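PDB 2EAB: alpha-fucosidase, which probably releases alpha-1,2-linked L-fucose from glycans by hydrolysis, this chain being the catalytic-domain piece of a longer bifidobacterial protein. Local coordinates for residues Val192-Ala197 against Ala271-Leu276; Ile142-Gly147 against Leu203-Ser208; Asp174-Thr179 against Thr196-Gly201. One frame throughout, in Å; residues are numbered along the deposited sequence.

Contact 1 of 3, residues Val192-Ala197 against Ala271-Leu276; sequences VARLTA and AKAVTL
Ala-193 and Leu-276 form the first of four antiparallel pairs that join strand 190-197 to strand 273-282. Both strands belong to one of the two facing antiparallel sheets of the N-terminal beta sandwich, in the glycosyl hydrolase family 65 N-terminal region. The axes of the two strand segments approach to 4.7 Å. Backbone groups satisfy one another in two reciprocal pairs: Ala-193 N and O with Leu-276, Leu-195 N and O with Val-274. The Leu-195 N to Val-274 O bond is 2.9 Å long and almost straight. A fifth backbone bond, from Ala-197 N to Lys-272 O, extends the pairing past the bridged residues; Thr-196 CA also lies against Lys-272 O. On its other edge strand 190-197 is bonded through Val-192, Arg-194 and Thr-196 to strand 176-185.

The two faces differ in chemistry. Leu-195, Val-274, Ala-193 and Leu-276 share an apolar face. From it Leu-195 packs on Phe-205, and Val-274 on Leu-203 and Phe-205, of the second sheet. Here Val-274 CG2 sits 3.7 Å from Leu-195 CB. Arg-194, Thr-275, Thr-196 and Ala-273 share the other face. Arg-194 starts with CG anti to the backbone N (chi1 176°), and a bend at chi2 (71°) turns CD toward the neighbouring strand. The guanidinium then reaches over that strand, with Val-274 N and Ala-273 CB under one face. Its NH2 makes a salt bridge with Asp-251, and Tyr-316 adds a cation-pi contact. The charge therefore has a carboxylate partner. Thr-196 OG1 is hydrogen-bonded to Thr-179. Thr-275 OG1 accepts from Arg-194 NH1 at 2.9 Å, close to the guanidinium plane, with an N-H...O angle of 145°.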
ATOM      1  N   VAL A 192      22.991  -8.149   5.829  1.00  9.52           N
ATOM      2  CA  VAL A 192      24.209  -8.157   6.627  1.00 10.08           C
ATOM      3  C   VAL A 192      23.844  -8.360   8.089  1.00 10.32           C
ATOM      4  O   VAL A 192      22.927  -7.719   8.599  1.00 10.08           O
ATOM      5  CB  VAL A 192      25.005  -6.835   6.437  1.00 10.24           C
ATOM      6  CG1 VAL A 192      26.188  -6.752   7.398  1.00 11.37           C
ATOM      7  CG2 VAL A 192      25.484  -6.694   4.995  1.00 11.60           C
ATOM      8  N   ALA A 193      24.549  -9.282   8.741  1.00 10.46           N
ATOM      9  CA  ALA A 193      24.504  -9.417  10.190  1.00 10.95           C
ATOM     10  C   ALA A 193      25.915  -9.228  10.732  1.00 11.10           C
ATOM     11  O   ALA A 193      26.819 -10.012  10.424  1.00 11.53           O
ATOM     12  CB  ALA A 193      23.946 -10.767  10.596  1.00 10.77           C
ATOM     13  N   ARG A 194      26.095  -8.169  11.514  1.00 11.48           N
ATOM     14  CA  ARG A 194      27.374  -7.852  12.135  1.00 11.74           C
ATOM     15  C   ARG A 194      27.292  -8.250  13.600  1.00 11.84           C
ATOM     16  O   ARG A 194      26.459  -7.733  14.341  1.00 11.50           O
ATOM     17  CB  ARG A 194      27.672  -6.356  11.986  1.00 12.13           C
ATOM     18  CG  ARG A 194      28.945  -5.872  12.673  1.00 12.96           C
ATOM     19  CD  ARG A 194      30.189  -6.374  11.968  1.00 13.75           C
ATOM     20  NE  ARG A 194      31.405  -5.962  12.665  1.00 14.37           N
ATOM     21  CZ  ARG A 194      32.620  -6.436  12.403  1.00 15.39           C
ATOM     22  NH1 ARG A 194      32.796  -7.351  11.458  1.00 16.04           N
ATOM     23  NH2 ARG A 194      33.664  -6.000  13.096  1.00 15.74           N
ATOM     24  N   LEU A 195      28.147  -9.190  14.002  1.00 12.12           N
ATOM     25  CA  LEU A 195      28.086  -9.773  15.340  1.00 12.56           C
ATOM     26  C   LEU A 195      29.412  -9.587  16.056  1.00 12.82           C
ATOM     27  O   LEU A 195      30.465  -9.850  15.480  1.00 12.93           O
ATOM     28  CB  LEU A 195      27.739 -11.264  15.254  1.00 12.57           C
ATOM     29  CG  LEU A 195      26.579 -11.660  14.332  1.00 13.13           C
ATOM     30  CD1 LEU A 195      26.524 -13.157  14.136  1.00 14.11           C
ATOM     31  CD2 LEU A 195      25.252 -11.146  14.859  1.00 12.64           C
ATOM     32  N   THR A 196      29.356  -9.112  17.300  1.00 13.28           N
ATOM     33  CA  THR A 196      30.570  -8.895  18.098  1.00 14.11           C
ATOM     34  C   THR A 196      30.454  -9.404  19.531  1.00 14.27           C
ATOM     35  O   THR A 196      29.358  -9.526  20.082  1.00 14.05           O
ATOM     36  CB  THR A 196      30.983  -7.395  18.163  1.00 14.11           C
ATOM     37  OG1 THR A 196      30.155  -6.703  19.105  1.00 15.48           O
ATOM     38  CG2 THR A 196      30.907  -6.719  16.792  1.00 14.45           C
ATOM     39  N   ALA A 197      31.613  -9.704  20.114  1.00 14.76           N
ATOM     40  CA  ALA A 197      31.759  -9.890  21.553  1.00 15.34           C
ATOM     41  C   ALA A 197      32.829  -8.912  22.039  1.00 15.79           C
ATOM     42  O   ALA A 197      33.754  -8.591  21.296  1.00 16.03           O
ATOM     43  CB  ALA A 197      32.159 -11.315  21.865  1.00 15.29           C
ATOM     44  N   ALA A 271      36.047 -16.488  18.149  1.00 17.42           N
ATOM     45  CA  ALA A 271      36.109 -15.239  17.400  1.00 16.90           C
ATOM     46  C   ALA A 271      35.831 -14.041  18.304  1.00 16.55           C
ATOM     47  O   ALA A 271      35.536 -14.201  19.492  1.00 16.21           O
ATOM     48  CB  ALA A 271      35.128 -15.275  16.233  1.00 16.93           C
ATOM     49  N   LYS A 272      35.937 -12.845  17.730  1.00 16.34           N
ATOM     50  CA  LYS A 272      35.596 -11.614  18.431  1.00 16.33           C
ATOM     51  C   LYS A 272      34.526 -10.839  17.662  1.00 16.04           C
ATOM     52  O   LYS A 272      33.595 -10.300  18.259  1.00 16.18           O
ATOM     53  CB  LYS A 272      36.839 -10.744  18.647  1.00 16.45           C
ATOM     54  CG  LYS A 272      36.626  -9.613  19.643  1.00 17.40           C
ATOM     55  CD  LYS A 272      37.844  -8.709  19.741  1.00 19.04           C
ATOM     56  CE  LYS A 272      37.619  -7.612  20.767  1.00 20.22           C
ATOM     57  NZ  LYS A 272      38.766  -6.662  20.840  1.00 21.52           N
ATOM     58  N   ALA A 273      34.673 -10.788  16.339  1.00 15.76           N
ATOM     59  CA  ALA A 273      33.719 -10.103  15.469  1.00 15.45           C
ATOM     60  C   ALA A 273      33.607 -10.812  14.127  1.00 15.29           C
ATOM     61  O   ALA A 273      34.606 -11.273  13.567  1.00 15.36           O
ATOM     62  CB  ALA A 273      34.122  -8.654  15.271  1.00 15.67           C
ATOM     63  N   VAL A 274      32.380 -10.902  13.621  1.00 14.76           N
ATOM     64  CA  VAL A 274      32.109 -11.538  12.332  1.00 14.57           C
ATOM     65  C   VAL A 274      31.068 -10.744  11.541  1.00 13.82           C
ATOM     66  O   VAL A 274      30.211 -10.074  12.121  1.00 14.06           O
ATOM     67  CB  VAL A 274      31.620 -13.016  12.481  1.00 14.92           C
ATOM     68  CG1 VAL A 274      32.648 -13.880  13.202  1.00 15.38           C
ATOM     69  CG2 VAL A 274      30.282 -13.089  13.194  1.00 16.21           C
ATOM     70  N   THR A 275      31.160 -10.824  10.218  1.00 12.98           N
ATOM     71  CA  THR A 275      30.117 -10.301   9.340  1.00 12.59           C
ATOM     72  C   THR A 275      29.537 -11.448   8.529  1.00 12.42           C
ATOM     73  O   THR A 275      30.273 -12.218   7.906  1.00 12.12           O
ATOM     74  CB  THR A 275      30.646  -9.207   8.389  1.00 12.61           C
ATOM     75  OG1 THR A 275      31.342  -8.211   9.146  1.00 13.41           O
ATOM     76  CG2 THR A 275      29.495  -8.542   7.620  1.00 12.76           C
ATOM     77  N   LEU A 276      28.213 -11.566   8.566  1.00 12.05           N
ATOM     78  CA  LEU A 276      27.487 -12.514   7.737  1.00 12.06           C
ATOM     79  C   LEU A 276      26.888 -11.773   6.556  1.00 11.29           C
ATOM     80  O   LEU A 276      26.272 -10.721   6.727  1.00 11.39           O
ATOM     81  CB  LEU A 276      26.370 -13.185   8.535  1.00 12.24           C
ATOM     82  CG  LEU A 276      26.674 -14.449   9.348  1.00 14.11           C
ATOM     83  CD1 LEU A 276      27.869 -14.303  10.287  1.00 15.43           C
ATOM     84  CD2 LEU A 276      25.434 -14.873  10.118  1.00 13.31           C
TER

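Contact 2 of 3, residues Ile142-Gly147 against Leu203-Ser208; sequences IYLDYG and LNFNVS
Leu-144 and Val-207 lie side by side on the apolar face of a strand pair, pointing the same way. Leu-144 CD2 meets Val-207 CG2 at 3.6 Å; the same methyl lies 4.1 Å from Phe-205 CE1. Strands 140-145 and 203-208 are antiparallel neighbours in the smaller sheet of the beta sandwich. Reciprocal backbone bonds join Tyr-143 with Ser-208 and Asp-145 with Asn-206.

Tyr-146 and Phe-205 also run alongside each other. Their ring planes are 27° apart but slid, with centroids 5.7 Å apart, so there is hardly any overlap. The closer approach is a CH-pi contact: Phe-205 CB sits over one face of the Tyr-146 ring, 4.2 Å from its centroid. Leu-203 CD1 crosses to Tyr-146 CE2 at 3.9 Å. Leu-195 of the facing sheet touches Leu-144, Tyr-146 and Phe-205.

Beyond the last bridge, a water lies within hydrogen-bonding distance of both Tyr-146 O and Asn-204 O, 2.7 Å from each. Asp-145 OD1 accepts from Gly-147 N in an Asx turn. The chemistry is thus divided: apolar groups meet the facing sheet of strands 190-197 and 273-282, while Asp-145 and Asn-206 put polar groups on the other side, where Asn-206 ND2 bonds Ser-265 OG.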
ATOM      1  N   ILE A 142      16.724 -17.484   9.912  1.00  9.53           N
ATOM      2  CA  ILE A 142      18.141 -17.563  10.238  1.00  9.73           C
ATOM      3  C   ILE A 142      18.238 -17.725  11.752  1.00  9.87           C
ATOM      4  O   ILE A 142      17.696 -16.909  12.501  1.00  9.81           O
ATOM      5  CB  ILE A 142      18.903 -16.285   9.807  1.00  9.82           C
ATOM      6  CG1 ILE A 142      18.723 -16.035   8.304  1.00 11.05           C
ATOM      7  CG2 ILE A 142      20.393 -16.385  10.178  1.00 10.44           C
ATOM      8  CD1 ILE A 142      19.116 -14.639   7.850  1.00 12.76           C
ATOM      9  N   TYR A 143      18.899 -18.793  12.195  1.00  9.96           N
ATOM     10  CA  TYR A 143      19.169 -18.995  13.621  1.00 10.34           C
ATOM     11  C   TYR A 143      20.643 -18.808  13.933  1.00 10.57           C
ATOM     12  O   TYR A 143      21.505 -19.344  13.237  1.00 10.61           O
ATOM     13  CB  TYR A 143      18.713 -20.377  14.089  1.00 10.58           C
ATOM     14  CG  TYR A 143      17.223 -20.500  14.304  1.00 10.49           C
ATOM     15  CD1 TYR A 143      16.620 -20.004  15.458  1.00 11.05           C
ATOM     16  CD2 TYR A 143      16.412 -21.121  13.355  1.00 10.63           C
ATOM     17  CE1 TYR A 143      15.252 -20.126  15.664  1.00 11.54           C
ATOM     18  CE2 TYR A 143      15.036 -21.244  13.553  1.00 11.25           C
ATOM     19  CZ  TYR A 143      14.466 -20.742  14.706  1.00 11.67           C
ATOM     20  OH  TYR A 143      13.113 -20.859  14.919  1.00 12.24           O
ATOM     21  N   LEU A 144      20.912 -18.029  14.977  1.00 10.96           N
ATOM     22  CA  LEU A 144      22.265 -17.811  15.473  1.00 11.83           C
ATOM     23  C   LEU A 144      22.296 -18.285  16.919  1.00 12.22           C
ATOM     24  O   LEU A 144      21.868 -17.573  17.825  1.00 12.29           O
ATOM     25  CB  LEU A 144      22.660 -16.331  15.363  1.00 12.13           C
ATOM     26  CG  LEU A 144      22.527 -15.664  13.987  1.00 12.56           C
ATOM     27  CD1 LEU A 144      22.704 -14.156  14.084  1.00 13.46           C
ATOM     28  CD2 LEU A 144      23.509 -16.246  12.992  1.00 13.59           C
ATOM     29  N   ASP A 145      22.767 -19.515  17.115  1.00 13.02           N
ATOM     30  CA  ASP A 145      22.689 -20.168  18.420  1.00 13.89           C
ATOM     31  C   ASP A 145      24.005 -20.020  19.176  1.00 14.10           C
ATOM     32  O   ASP A 145      25.014 -20.624  18.816  1.00 14.10           O
ATOM     33  CB  ASP A 145      22.291 -21.646  18.271  1.00 14.24           C
ATOM     34  CG  ASP A 145      21.962 -22.313  19.604  1.00 15.77           C
ATOM     35  OD1 ASP A 145      22.146 -21.690  20.671  1.00 16.73           O
ATOM     36  OD2 ASP A 145      21.515 -23.480  19.586  1.00 18.88           O
ATOM     37  N   TYR A 146      23.969 -19.198  20.222  1.00 14.51           N
ATOM     38  CA  TYR A 146      25.144 -18.877  21.025  1.00 15.02           C
ATOM     39  C   TYR A 146      25.432 -19.941  22.084  1.00 15.68           C
ATOM     40  O   TYR A 146      26.527 -19.975  22.654  1.00 16.01           O
ATOM     41  CB  TYR A 146      24.967 -17.503  21.682  1.00 14.85           C
ATOM     42  CG  TYR A 146      25.162 -16.320  20.747  1.00 14.33           C
ATOM     43  CD1 TYR A 146      24.322 -16.120  19.646  1.00 14.14           C
ATOM     44  CD2 TYR A 146      26.176 -15.392  20.974  1.00 14.55           C
ATOM     45  CE1 TYR A 146      24.499 -15.033  18.790  1.00 14.11           C
ATOM     46  CE2 TYR A 146      26.360 -14.299  20.131  1.00 13.88           C
ATOM     47  CZ  TYR A 146      25.518 -14.124  19.040  1.00 14.05           C
ATOM     48  OH  TYR A 146      25.704 -13.040  18.207  1.00 14.54           O
ATOM     49  N   GLY A 147      24.444 -20.795  22.349  1.00 16.28           N
ATOM     50  CA  GLY A 147      24.591 -21.909  23.285  1.00 17.25           C
ATOM     51  C   GLY A 147      24.929 -21.518  24.713  1.00 18.06           C
ATOM     52  O   GLY A 147      25.717 -22.202  25.374  1.00 18.21           O
ATOM     53  N   LEU A 203      33.167 -14.840  20.964  1.00 15.26           N
ATOM     54  CA  LEU A 203      32.122 -14.986  19.953  1.00 14.89           C
ATOM     55  C   LEU A 203      32.076 -16.427  19.451  1.00 14.75           C
ATOM     56  O   LEU A 203      32.940 -16.873  18.692  1.00 14.84           O
ATOM     57  CB  LEU A 203      32.290 -13.982  18.808  1.00 14.82           C
ATOM     58  CG  LEU A 203      31.100 -13.819  17.849  1.00 14.76           C
ATOM     59  CD1 LEU A 203      29.821 -13.405  18.583  1.00 15.05           C
ATOM     60  CD2 LEU A 203      31.444 -12.815  16.766  1.00 15.00           C
ATOM     61  N   ASN A 204      31.063 -17.149  19.921  1.00 14.44           N
ATOM     62  CA  ASN A 204      30.855 -18.553  19.603  1.00 14.46           C
ATOM     63  C   ASN A 204      29.389 -18.781  19.277  1.00 14.14           C
ATOM     64  O   ASN A 204      28.517 -18.511  20.105  1.00 14.34           O
ATOM     65  CB  ASN A 204      31.263 -19.434  20.788  1.00 14.73           C
ATOM     66  CG  ASN A 204      32.724 -19.277  21.156  1.00 15.41           C
ATOM     67  OD1 ASN A 204      33.597 -19.877  20.540  1.00 16.26           O
ATOM     68  ND2 ASN A 204      32.992 -18.464  22.172  1.00 16.32           N
ATOM     69  N   PHE A 205      29.115 -19.260  18.067  1.00 14.06           N
ATOM     70  CA  PHE A 205      27.737 -19.522  17.657  1.00 13.71           C
ATOM     71  C   PHE A 205      27.636 -20.462  16.465  1.00 13.47           C
ATOM     72  O   PHE A 205      28.585 -20.631  15.702  1.00 13.54           O
ATOM     73  CB  PHE A 205      26.978 -18.213  17.367  1.00 13.83           C
ATOM     74  CG  PHE A 205      27.496 -17.461  16.177  1.00 14.16           C
ATOM     75  CD1 PHE A 205      26.998 -17.722  14.905  1.00 14.53           C
ATOM     76  CD2 PHE A 205      28.477 -16.488  16.326  1.00 14.76           C
ATOM     77  CE1 PHE A 205      27.476 -17.038  13.800  1.00 14.53           C
ATOM     78  CE2 PHE A 205      28.960 -15.792  15.225  1.00 15.01           C
ATOM     79  CZ  PHE A 205      28.456 -16.069  13.957  1.00 14.87           C
ATOM     80  N   ASN A 206      26.459 -21.065  16.330  1.00 13.33           N
ATOM     81  CA  ASN A 206      26.115 -21.888  15.190  1.00 13.13           C
ATOM     82  C   ASN A 206      25.113 -21.126  14.329  1.00 12.80           C
ATOM     83  O   ASN A 206      24.120 -20.609  14.846  1.00 12.78           O
ATOM     84  CB  ASN A 206      25.519 -23.208  15.683  1.00 13.58           C
ATOM     85  CG  ASN A 206      25.049 -24.100  14.560  1.00 14.64           C
ATOM     86  OD1 ASN A 206      23.990 -23.871  13.970  1.00 15.26           O
ATOM     87  ND2 ASN A 206      25.819 -25.141  14.271  1.00 15.54           N
ATOM     88  N   VAL A 207      25.381 -21.044  13.030  1.00 12.10           N
ATOM     89  CA  VAL A 207      24.443 -20.401  12.109  1.00 12.11           C
ATOM     90  C   VAL A 207      23.780 -21.428  11.199  1.00 11.69           C
ATOM     91  O   VAL A 207      24.450 -22.259  10.583  1.00 11.57           O
ATOM     92  CB  VAL A 207      25.082 -19.227  11.301  1.00 12.45           C
ATOM     93  CG1 VAL A 207      26.338 -19.659  10.580  1.00 13.35           C
ATOM     94  CG2 VAL A 207      24.080 -18.634  10.313  1.00 12.88           C
ATOM     95  N   SER A 208      22.454 -21.370  11.149  1.00 11.21           N
ATOM     96  CA  SER A 208      21.665 -22.219  10.269  1.00 11.03           C
ATOM     97  C   SER A 208      20.592 -21.383   9.582  1.00 10.83           C
ATOM     98  O   SER A 208      20.282 -20.271  10.019  1.00 10.53           O
ATOM     99  CB  SER A 208      21.040 -23.378  11.051  1.00 11.20           C
ATOM    100  OG  SER A 208      20.203 -22.909  12.091  1.00 11.61           O
TER
HETATM  101  O   HOH W   1      28.435 -18.110  22.822  1.00 32.16           O

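Contact 3 of 3, residues Asp174-Thr179 against Thr196-Gly201; sequences DGVTYT and TASKAG
Thr-179 and Thr-196 are a hydrogen-bonded antiparallel pair, with Thr-179 N to Thr-196 O at 3.1 Å and Thr-196 N to Thr-179 O at 3.0 Å. Tyr-178 and Ala-197 follow as a non-hydrogen-bonded pair. The segments belong to the beta hairpin of strands 176-185 and 190-197, at the end remote from its turn.

The hydroxyls of the threonine pair meet directly, Thr-179 OG1 to Thr-196 OG1 at 2.6 Å. Each OG1 stands between its own backbone N and carbonyl carbon; these matching torsions (chi1 76° and 78°) turn the two hydroxyls toward each other across the pair. On the opposite face Tyr-178 CE1 lies 3.8 Å from Ala-197 CB. The Tyr-178 ring also meets Phe-148.

Strand 190-197 has ended by Ser-198, and a side chain supplies one of the two bonds there. Ser-198 OG accepts from Thr-177 N at 2.9 Å, while the backbone bond from Ser-198 N to Thr-177 O is weak. Val-176 CG1 touches the same OG at 3.4 Å. The extended Lys-199 chain lays CD against Val-176 CG2, and its NZ donates to a water that in turn donates to Asp-174 O.

Two further waters bridge the segments. One joins Thr-177 O to Thr-196 OG1; the other donates to both Thr-179 O and Thr-196 O. The open end of the hairpin is thus held by hydroxyl and water bonds as well as by backbone pairing.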
ATOM      1  N   ASP A 174      27.410 -12.640  31.559  1.00 16.75           N
ATOM      2  CA  ASP A 174      28.574 -13.142  32.298  1.00 17.31           C
ATOM      3  C   ASP A 174      29.835 -12.298  32.046  1.00 17.13           C
ATOM      4  O   ASP A 174      30.918 -12.834  31.792  1.00 17.57           O
ATOM      5  CB  ASP A 174      28.809 -14.625  31.967  1.00 17.56           C
ATOM      6  CG  ASP A 174      29.771 -15.304  32.926  1.00 18.78           C
ATOM      7  OD1 ASP A 174      29.715 -15.024  34.144  1.00 20.37           O
ATOM      8  OD2 ASP A 174      30.585 -16.126  32.452  1.00 20.55           O
ATOM      9  N   GLY A 175      29.674 -10.977  32.102  1.00 17.12           N
ATOM     10  CA  GLY A 175      30.790 -10.040  31.971  1.00 17.04           C
ATOM     11  C   GLY A 175      31.122  -9.578  30.563  1.00 16.81           C
ATOM     12  O   GLY A 175      31.890  -8.630  30.386  1.00 17.09           O
ATOM     13  N   VAL A 176      30.542 -10.236  29.560  1.00 16.38           N
ATOM     14  CA  VAL A 176      30.839  -9.946  28.155  1.00 15.95           C
ATOM     15  C   VAL A 176      29.648  -9.263  27.480  1.00 15.43           C
ATOM     16  O   VAL A 176      28.507  -9.714  27.618  1.00 15.06           O
ATOM     17  CB  VAL A 176      31.215 -11.237  27.373  1.00 16.21           C
ATOM     18  CG1 VAL A 176      31.626 -10.913  25.937  1.00 16.10           C
ATOM     19  CG2 VAL A 176      32.332 -11.997  28.082  1.00 16.38           C
ATOM     20  N   THR A 177      29.921  -8.169  26.771  1.00 14.91           N
ATOM     21  CA  THR A 177      28.902  -7.491  25.973  1.00 14.65           C
ATOM     22  C   THR A 177      28.857  -8.070  24.564  1.00 14.33           C
ATOM     23  O   THR A 177      29.871  -8.122  23.864  1.00 14.22           O
ATOM     24  CB  THR A 177      29.131  -5.962  25.927  1.00 14.74           C
ATOM     25  OG1 THR A 177      29.031  -5.429  27.252  1.00 15.39           O
ATOM     26  CG2 THR A 177      28.091  -5.274  25.037  1.00 14.89           C
ATOM     27  N   TYR A 178      27.669  -8.514  24.163  1.00 13.90           N
ATOM     28  CA  TYR A 178      27.439  -9.038  22.823  1.00 13.35           C
ATOM     29  C   TYR A 178      26.564  -8.065  22.056  1.00 12.92           C
ATOM     30  O   TYR A 178      25.569  -7.574  22.587  1.00 12.60           O
ATOM     31  CB  TYR A 178      26.768 -10.411  22.892  1.00 13.74           C
ATOM     32  CG  TYR A 178      27.624 -11.464  23.558  1.00 13.87           C
ATOM     33  CD1 TYR A 178      28.516 -12.234  22.813  1.00 14.32           C
ATOM     34  CD2 TYR A 178      27.547 -11.686  24.934  1.00 14.15           C
ATOM     35  CE1 TYR A 178      29.312 -13.203  23.418  1.00 14.97           C
ATOM     36  CE2 TYR A 178      28.339 -12.651  25.553  1.00 14.74           C
ATOM     37  CZ  TYR A 178      29.213 -13.406  24.788  1.00 14.98           C
ATOM     38  OH  TYR A 178      29.996 -14.357  25.400  1.00 15.08           O
ATOM     39  N   THR A 179      26.952  -7.768  20.819  1.00 12.44           N
ATOM     40  CA  THR A 179      26.131  -6.908  19.967  1.00 12.14           C
ATOM     41  C   THR A 179      25.789  -7.579  18.646  1.00 11.78           C
ATOM     42  O   THR A 179      26.548  -8.413  18.134  1.00 11.42           O
ATOM     43  CB  THR A 179      26.782  -5.529  19.672  1.00 12.44           C
ATOM     44  OG1 THR A 179      27.824  -5.668  18.703  1.00 13.62           O
ATOM     45  CG2 THR A 179      27.333  -4.885  20.943  1.00 12.68           C
ATOM     46  N   THR A 196      29.356  -9.112  17.300  1.00 13.28           N
ATOM     47  CA  THR A 196      30.570  -8.895  18.098  1.00 14.11           C
ATOM     48  C   THR A 196      30.454  -9.404  19.531  1.00 14.27           C
ATOM     49  O   THR A 196      29.358  -9.526  20.082  1.00 14.05           O
ATOM     50  CB  THR A 196      30.983  -7.395  18.163  1.00 14.11           C
ATOM     51  OG1 THR A 196      30.155  -6.703  19.105  1.00 15.48           O
ATOM     52  CG2 THR A 196      30.907  -6.719  16.792  1.00 14.45           C
ATOM     53  N   ALA A 197      31.613  -9.704  20.114  1.00 14.76           N
ATOM     54  CA  ALA A 197      31.759  -9.890  21.553  1.00 15.34           C
ATOM     55  C   ALA A 197      32.829  -8.912  22.039  1.00 15.79           C
ATOM     56  O   ALA A 197      33.754  -8.591  21.296  1.00 16.03           O
ATOM     57  CB  ALA A 197      32.159 -11.315  21.865  1.00 15.29           C
ATOM     58  N   SER A 198      32.695  -8.437  23.276  1.00 16.51           N
ATOM     59  CA  SER A 198      33.609  -7.420  23.815  1.00 17.19           C
ATOM     60  C   SER A 198      34.980  -7.981  24.195  1.00 17.76           C
ATOM     61  O   SER A 198      35.956  -7.231  24.308  1.00 18.10           O
ATOM     62  CB  SER A 198      32.980  -6.712  25.015  1.00 16.99           C
ATOM     63  OG  SER A 198      32.683  -7.633  26.048  1.00 17.08           O
ATOM     64  N   LYS A 199      35.044  -9.295  24.385  1.00 18.23           N
ATOM     65  CA  LYS A 199      36.284  -9.973  24.756  1.00 18.84           C
ATOM     66  C   LYS A 199      36.679 -10.980  23.680  1.00 18.71           C
ATOM     67  O   LYS A 199      35.837 -11.739  23.194  1.00 18.76           O
ATOM     68  CB  LYS A 199      36.136 -10.658  26.121  1.00 18.89           C
ATOM     69  CG  LYS A 199      35.893  -9.688  27.281  1.00 19.71           C
ATOM     70  CD  LYS A 199      35.782 -10.406  28.622  1.00 19.89           C
ATOM     71  CE  LYS A 199      35.427  -9.433  29.737  1.00 21.38           C
ATOM     72  NZ  LYS A 199      35.363 -10.105  31.068  1.00 22.33           N
ATOM     73  N   ALA A 200      37.957 -10.972  23.303  1.00 18.67           N
ATOM     74  CA  ALA A 200      38.475 -11.884  22.281  1.00 18.42           C
ATOM     75  C   ALA A 200      38.213 -13.345  22.641  1.00 18.16           C
ATOM     76  O   ALA A 200      38.318 -13.735  23.807  1.00 18.24           O
ATOM     77  CB  ALA A 200      39.963 -11.644  22.055  1.00 18.68           C
ATOM     78  N   GLY A 201      37.850 -14.139  21.635  1.00 17.74           N
ATOM     79  CA  GLY A 201      37.574 -15.562  21.823  1.00 17.20           C
ATOM     80  C   GLY A 201      36.175 -15.890  22.321  1.00 16.97           C
ATOM     81  O   GLY A 201      35.811 -17.064  22.422  1.00 17.01           O
TER
HETATM   82  O   HOH W   2      33.573 -12.203  31.505  1.00 32.11           O
HETATM   83  O   HOH W   3      30.614  -6.494  21.811  1.00 18.69           O
HETATM   84  O   HOH W   4      27.030 -10.955  19.173  1.00 13.55           O

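From the N terminus, strand 140-145 comes first; contact 2 closes when the chain returns at 203-208. Contact 3 lies wholly within that loop, joining 174-179 to 196-201 across a local hairpin. Contact 1 starts on strand 190-197, which contact 3 also uses, and closes only at 271-276, so it crosses contact 2. Contacts 1 and 3 share Thr-196 and Ala-197 and use the two edges of strand 190-197, linking three neighbouring strands of the larger sheet. Contact 2 belongs to the smaller sheet. The apolar faces of contacts 1 and 2 meet between the sheets, and Tyr-146 touches Tyr-178. Ala-271 O probably bonds to Leu-203 N, joining contacts 1 and 2.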